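Local coordinates for osmotically inducible lipoprotein OsmE (Pseudomonas aeruginosa PAO1, PDB 4DM5), which is of unknown function but is a putative osmotically inducible membrane lipoprotein with a domain of the BamE outer-membrane assembly factor family, at residues I13-E18 / Y56-D61; P50-S55 / V69-S74. All blocks are in the same frame, centred on the assembly; numbering follows the deposited sequence.

From the N terminus, the weakly bonded helix 12-15 and the turn that follows it meet the far end of strand 52-60 in interaction 1, which closes a loop holding helices 19-22 and 30-37 and strand 42-45. The chain reaches P50-S55 before Y56-D61, then turns back through strand 63-71 to V69-S74, so interaction 2 pairs the open ends of the hairpin 52-60/63-71. The two contacts cross along the chain. Strand 52-60 serves both contacts, whose centres are about 21 Å apart on opposite sides of the chain's centre. They touch where Y56 CE2 packs 3.9 Å from V69 CG2, between neighbouring strands; interaction 1 brings the N-terminal turn to this antiparallel sheet.

Interaction 1. Residues I13-E18 / Y56-D61; sequences ITFRNE and YILNKD
The F15 ring lies obliquely against L58 and K60, its CD1 3.9 Å from L58 CD1 and its CE1 3.8 Å from K60 CB. Chi1 of -63° sets CG anti to the carbonyl carbon of F15, and the far part of the ring comes nearer to the strand, where CD1 and CE1 also meet L58 CB. The methyl CG2 of T14 sits over the centre of one ring face. K60 runs past F15 in the opposite direction. Its CG, anti to the backbone N (chi1 180°), comes 3.6 Å from T14 O; the chain then bends at chi2, and CD passes near E18 OE2.

No direct hydrogen bond joins the two segments; water carries the polar part. E18 reaches tothe strand edge with a bent chain, and each carboxylate oxygen accepts a hydrogen bond from a different water. The water on E18 OE1 accepts from N59 N, while the one on OE2 also donates to N59 O; together the two waters link the carboxylate to both backbone polar groups of N59. A third water donates to T14 O and to D61 OD2. E18 OE2 and K60 NZ stay 5.2 Å apart, so any attraction between these charges is probably modest.

A type I turn from F15 to E18 leaves E18 at the N-cap position of helix 19-22. L58 continues the apolar patch onto L20 and V21 of that helix and F67 of strand 63-71, while F15 also touches V10, Q65 and F82.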
loop_
_atom_site.group_PDB
_atom_site.type_symbol
_atom_site.label_atom_id
_atom_site.label_comp_id
_atom_site.label_asym_id
_atom_site.label_seq_id
_atom_site.Cartn_x
_atom_site.Cartn_y
_atom_site.Cartn_z
ATOM N N ILE A 13 -13.911 -8.624 -2.911
ATOM C CA ILE A 13 -14.064 -9.365 -4.120
ATOM C C ILE A 13 -13.834 -8.441 -5.306
ATOM O O ILE A 13 -13.217 -8.900 -6.275
ATOM C CB ILE A 13 -15.507 -10.063 -4.240
ATOM C CG1 ILE A 13 -15.631 -11.230 -3.289
ATOM C CG2 ILE A 13 -15.740 -10.734 -5.650
ATOM C CD1 ILE A 13 -14.525 -12.311 -3.473
ATOM N N THR A 14 -14.298 -7.194 -5.228
ATOM C CA THR A 14 -14.138 -6.281 -6.390
ATOM C C THR A 14 -12.648 -6.133 -6.765
ATOM O O THR A 14 -12.315 -6.043 -7.963
ATOM C CB THR A 14 -14.707 -4.941 -6.019
ATOM O OG1 THR A 14 -16.112 -5.175 -5.659
ATOM C CG2 THR A 14 -14.669 -3.925 -7.211
ATOM N N PHE A 15 -11.798 -6.141 -5.736
ATOM C CA PHE A 15 -10.412 -5.800 -5.963
ATOM C C PHE A 15 -9.480 -6.984 -5.962
ATOM O O PHE A 15 -8.235 -6.780 -5.983
ATOM C CB PHE A 15 -10.021 -4.751 -4.893
ATOM C CG PHE A 15 -10.805 -3.498 -5.041
ATOM C CD1 PHE A 15 -10.522 -2.607 -6.057
ATOM C CD2 PHE A 15 -11.903 -3.205 -4.198
ATOM C CE1 PHE A 15 -11.259 -1.494 -6.302
ATOM C CE2 PHE A 15 -12.660 -2.024 -4.418
ATOM C CZ PHE A 15 -12.285 -1.168 -5.454
ATOM N N ARG A 16 -9.992 -8.176 -5.769
ATOM C CA ARG A 16 -9.088 -9.315 -5.487
ATOM C C ARG A 16 -8.067 -9.637 -6.587
ATOM O O ARG A 16 -7.020 -10.233 -6.288
ATOM C CB ARG A 16 -9.832 -10.569 -5.039
ATOM C CG ARG A 16 -10.652 -11.169 -6.184
ATOM C CD ARG A 16 -11.232 -12.573 -5.898
ATOM N NE ARG A 16 -10.141 -13.571 -5.650
ATOM C CZ ARG A 16 -9.734 -14.536 -6.476
ATOM N NH1 ARG A 16 -10.357 -14.722 -7.643
ATOM N NH2 ARG A 16 -8.732 -15.362 -6.117
ATOM N N ASN A 17 -8.342 -9.229 -7.822
ATOM C CA ASN A 17 -7.442 -9.501 -8.919
ATOM C C ASN A 17 -6.527 -8.320 -9.238
ATOM O O ASN A 17 -5.753 -8.400 -10.188
ATOM C CB ASN A 17 -8.264 -9.960 -10.151
ATOM C CG ASN A 17 -8.812 -11.331 -9.977
ATOM O OD1 ASN A 17 -8.092 -12.255 -9.584
ATOM N ND2 ASN A 17 -10.090 -11.452 -10.201
ATOM N N GLU A 18 -6.671 -7.238 -8.468
ATOM C CA GLU A 18 -5.714 -6.080 -8.675
ATOM C C GLU A 18 -4.313 -6.571 -8.314
ATOM O O GLU A 18 -4.127 -7.147 -7.285
ATOM C CB GLU A 18 -6.047 -4.961 -7.762
ATOM C CG GLU A 18 -7.221 -4.181 -8.190
ATOM C CD GLU A 18 -6.910 -3.455 -9.519
ATOM O OE1 GLU A 18 -5.846 -2.771 -9.703
ATOM O OE2 GLU A 18 -7.723 -3.576 -10.413
ATOM N N TYR A 56 -1.715 4.454 -3.233
ATOM C CA TYR A 56 -2.333 4.212 -4.571
ATOM C C TYR A 56 -3.801 4.457 -4.520
ATOM O O TYR A 56 -4.411 4.537 -3.382
ATOM C CB TYR A 56 -2.157 2.747 -4.981
ATOM C CG TYR A 56 -0.710 2.252 -4.892
ATOM C CD1 TYR A 56 0.077 2.314 -6.033
ATOM C CD2 TYR A 56 -0.185 1.743 -3.742
ATOM C CE1 TYR A 56 1.397 1.849 -6.007
ATOM C CE2 TYR A 56 1.152 1.258 -3.640
ATOM C CZ TYR A 56 1.927 1.301 -4.828
ATOM O OH TYR A 56 3.195 0.822 -4.843
ATOM N N ILE A 57 -4.373 4.654 -5.707
ATOM C CA ILE A 57 -5.829 4.606 -5.781
ATOM C C ILE A 57 -6.096 3.441 -6.740
ATOM O O ILE A 57 -5.729 3.468 -7.918
ATOM C CB ILE A 57 -6.392 5.923 -6.393
ATOM C CG1 ILE A 57 -6.061 7.097 -5.471
ATOM C CG2 ILE A 57 -7.888 5.685 -6.688
ATOM C CD1 ILE A 57 -6.764 7.140 -4.133
ATOM N N LEU A 58 -6.800 2.433 -6.247
ATOM C CA LEU A 58 -7.215 1.333 -7.135
ATOM C C LEU A 58 -8.446 1.783 -7.877
ATOM O O LEU A 58 -9.318 2.512 -7.265
ATOM C CB LEU A 58 -7.562 0.120 -6.287
ATOM C CG LEU A 58 -6.501 -0.445 -5.322
ATOM C CD1 LEU A 58 -7.093 -1.575 -4.499
ATOM C CD2 LEU A 58 -5.220 -0.788 -6.063
ATOM N N ASN A 59 -8.521 1.408 -9.149
ATOM C CA ASN A 59 -9.673 1.832 -9.960
ATOM C C ASN A 59 -10.146 0.590 -10.695
ATOM O O ASN A 59 -9.461 0.073 -11.617
ATOM C CB ASN A 59 -9.200 2.928 -10.934
ATOM C CG ASN A 59 -10.338 3.618 -11.630
ATOM O OD1 ASN A 59 -11.511 3.339 -11.400
ATOM N ND2 ASN A 59 -9.984 4.571 -12.466
ATOM N N LYS A 60 -11.327 0.109 -10.339
ATOM C CA LYS A 60 -11.797 -1.125 -10.927
ATOM C C LYS A 60 -13.302 -1.020 -11.016
ATOM O O LYS A 60 -13.980 -0.776 -10.009
ATOM C CB LYS A 60 -11.432 -2.340 -10.053
ATOM C CG LYS A 60 -11.921 -3.670 -10.656
ATOM C CD LYS A 60 -11.326 -3.988 -12.017
ATOM C CE LYS A 60 -11.713 -5.417 -12.382
ATOM N NZ LYS A 60 -11.155 -5.693 -13.722
ATOM N N ASP A 61 -13.818 -1.182 -12.248
ATOM C CA ASP A 61 -15.294 -1.310 -12.415
ATOM C C ASP A 61 -16.020 -0.054 -11.869
ATOM O O ASP A 61 -17.158 -0.219 -11.264
ATOM C CB ASP A 61 -15.815 -2.537 -11.722
ATOM C CG ASP A 61 -15.323 -3.885 -12.405
ATOM O OD1 ASP A 61 -14.827 -3.770 -13.558
ATOM O OD2 ASP A 61 -15.523 -4.922 -11.789
HETATM O O HOH W 1 -14.191 -6.733 -9.973
HETATM O O HOH W 2 -6.222 -0.032 -10.224
HETATM O O HOH W 3 -8.105 -2.103 -12.650
#

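Interaction 2. Residues P50-S55 / V69-S74; sequences PGSCNS and VSFDGS
The open end of the beta hairpin formed by strands 52-60 and 63-71 is tied together here, the short strand segments running antiparallel at 165° with axes 4.7 Å apart. N54 and V69 form a hydrogen-bonded pair: N54 N donates to V69 O at 2.8 Å in a nearly straight bond (176°), and V69 N returns one to N54 O. F71 N reaches S52 O at 2.9 Å, whereas the reverse bond from S52 N to F71 O is longer and more bent. C53 and S70 make the non-hydrogen-bonded pair between them.

On the face carrying S52, N54 and F71, N54 ND2 comes to the edge of the F71 ring, 3.6 Å from CE2, with amide and ring planes 59° apart; ND2 is hydrogen-bonded to Y56 OH. S52 OG lies obliquely near F71 CD2 and shares a water with D72 O. Beyond the strand, D72 OD1 accepts from S74 N, an Asx turn, and from S74 OG on the same face of the carboxylate.

Helix 30-37 packs on F71 and N54 through V33. On the other face, C53 is disulfide-bonded to C85 at the start of helix 85-94, and S70 OG is hydrogen-bonded to D78 OD1 of strand 77-81.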
loop_
_atom_site.group_PDB
_atom_site.type_symbol
_atom_site.label_atom_id
_atom_site.label_comp_id
_atom_site.label_asym_id
_atom_site.label_seq_id
_atom_site.Cartn_x
_atom_site.Cartn_y
_atom_site.Cartn_z
ATOM N N PRO A 50 10.406 3.023 11.323
ATOM C CA PRO A 50 11.330 3.126 10.185
ATOM C C PRO A 50 10.607 2.622 8.903
ATOM O O PRO A 50 9.697 1.753 8.960
ATOM C CB PRO A 50 12.471 2.167 10.594
ATOM C CG PRO A 50 12.584 2.462 12.069
ATOM C CD PRO A 50 11.126 2.550 12.530
ATOM N N GLY A 51 11.026 3.167 7.774
ATOM C CA GLY A 51 10.630 2.623 6.462
ATOM C C GLY A 51 9.750 3.658 5.767
ATOM O O GLY A 51 9.691 4.842 6.197
ATOM N N SER A 52 8.999 3.252 4.770
ATOM C CA SER A 52 8.398 4.151 3.887
ATOM C C SER A 52 7.062 3.542 3.424
ATOM O O SER A 52 6.726 2.429 3.789
ATOM C CB SER A 52 9.197 4.358 2.672
ATOM O OG SER A 52 9.368 3.125 2.073
ATOM N N CYS A 53 6.296 4.362 2.777
ATOM C CA CYS A 53 4.913 3.912 2.423
ATOM C C CYS A 53 4.600 4.436 1.006
ATOM O O CYS A 53 4.842 5.582 0.664
ATOM C CB CYS A 53 3.942 4.471 3.450
ATOM S SG CYS A 53 2.267 3.816 3.244
ATOM N N ASN A 54 3.965 3.584 0.187
ATOM C CA ASN A 54 3.465 4.013 -1.115
ATOM C C ASN A 54 1.955 4.065 -1.121
ATOM O O ASN A 54 1.287 3.108 -0.627
ATOM C CB ASN A 54 3.796 2.921 -2.172
ATOM C CG ASN A 54 5.306 2.749 -2.525
ATOM O OD1 ASN A 54 6.111 3.538 -2.060
ATOM N ND2 ASN A 54 5.636 1.767 -3.350
ATOM N N SER A 55 1.432 5.159 -1.647
ATOM C CA SER A 55 -0.086 5.304 -1.644
ATOM C C SER A 55 -0.543 5.094 -3.058
ATOM O O SER A 55 0.073 5.616 -4.039
ATOM C CB SER A 55 -0.557 6.689 -1.248
ATOM O OG SER A 55 -0.410 6.936 0.121
ATOM N N VAL A 69 1.054 0.257 0.281
ATOM C CA VAL A 69 2.017 -0.772 0.662
ATOM C C VAL A 69 3.141 -0.134 1.499
ATOM O O VAL A 69 3.612 0.961 1.106
ATOM C CB VAL A 69 2.680 -1.366 -0.637
ATOM C CG1 VAL A 69 3.720 -2.435 -0.263
ATOM C CG2 VAL A 69 1.611 -2.004 -1.532
ATOM N N SER A 70 3.387 -0.724 2.658
ATOM C CA SER A 70 4.458 -0.163 3.509
ATOM C C SER A 70 5.639 -1.086 3.527
ATOM O O SER A 70 5.538 -2.317 3.332
ATOM C CB SER A 70 3.927 0.081 4.922
ATOM O OG SER A 70 3.560 -1.140 5.593
ATOM N N PHE A 71 6.799 -0.429 3.804
ATOM C CA PHE A 71 8.035 -1.115 3.830
ATOM C C PHE A 71 8.735 -0.854 5.154
ATOM O O PHE A 71 8.604 0.268 5.707
ATOM C CB PHE A 71 9.005 -0.596 2.742
ATOM C CG PHE A 71 8.449 -0.754 1.365
ATOM C CD1 PHE A 71 8.683 -1.914 0.598
ATOM C CD2 PHE A 71 7.576 0.257 0.832
ATOM C CE1 PHE A 71 8.110 -2.044 -0.643
ATOM C CE2 PHE A 71 6.979 0.082 -0.414
ATOM C CZ PHE A 71 7.265 -1.031 -1.170
ATOM N N ASP A 72 9.388 -1.899 5.710
ATOM C CA ASP A 72 10.130 -1.694 6.952
ATOM C C ASP A 72 11.445 -0.920 6.739
ATOM O O ASP A 72 11.775 -0.481 5.632
ATOM C CB ASP A 72 10.326 -3.070 7.665
ATOM C CG ASP A 72 11.274 -4.007 6.889
ATOM O OD1 ASP A 72 12.052 -3.564 6.009
ATOM O OD2 ASP A 72 11.193 -5.277 7.034
ATOM N N GLY A 73 12.241 -0.771 7.794
ATOM C CA GLY A 73 13.500 0.012 7.660
ATOM C C GLY A 73 14.530 -0.633 6.754
ATOM O O GLY A 73 15.429 0.067 6.283
ATOM N N SER A 74 14.363 -1.903 6.469
ATOM C CA SER A 74 15.280 -2.622 5.573
ATOM C C SER A 74 14.856 -2.463 4.128
ATOM O O SER A 74 15.500 -3.002 3.247
ATOM C CB SER A 74 15.451 -4.117 5.879
ATOM O OG SER A 74 14.307 -4.801 5.465
HETATM O O HOH W 4 11.537 1.500 3.405
#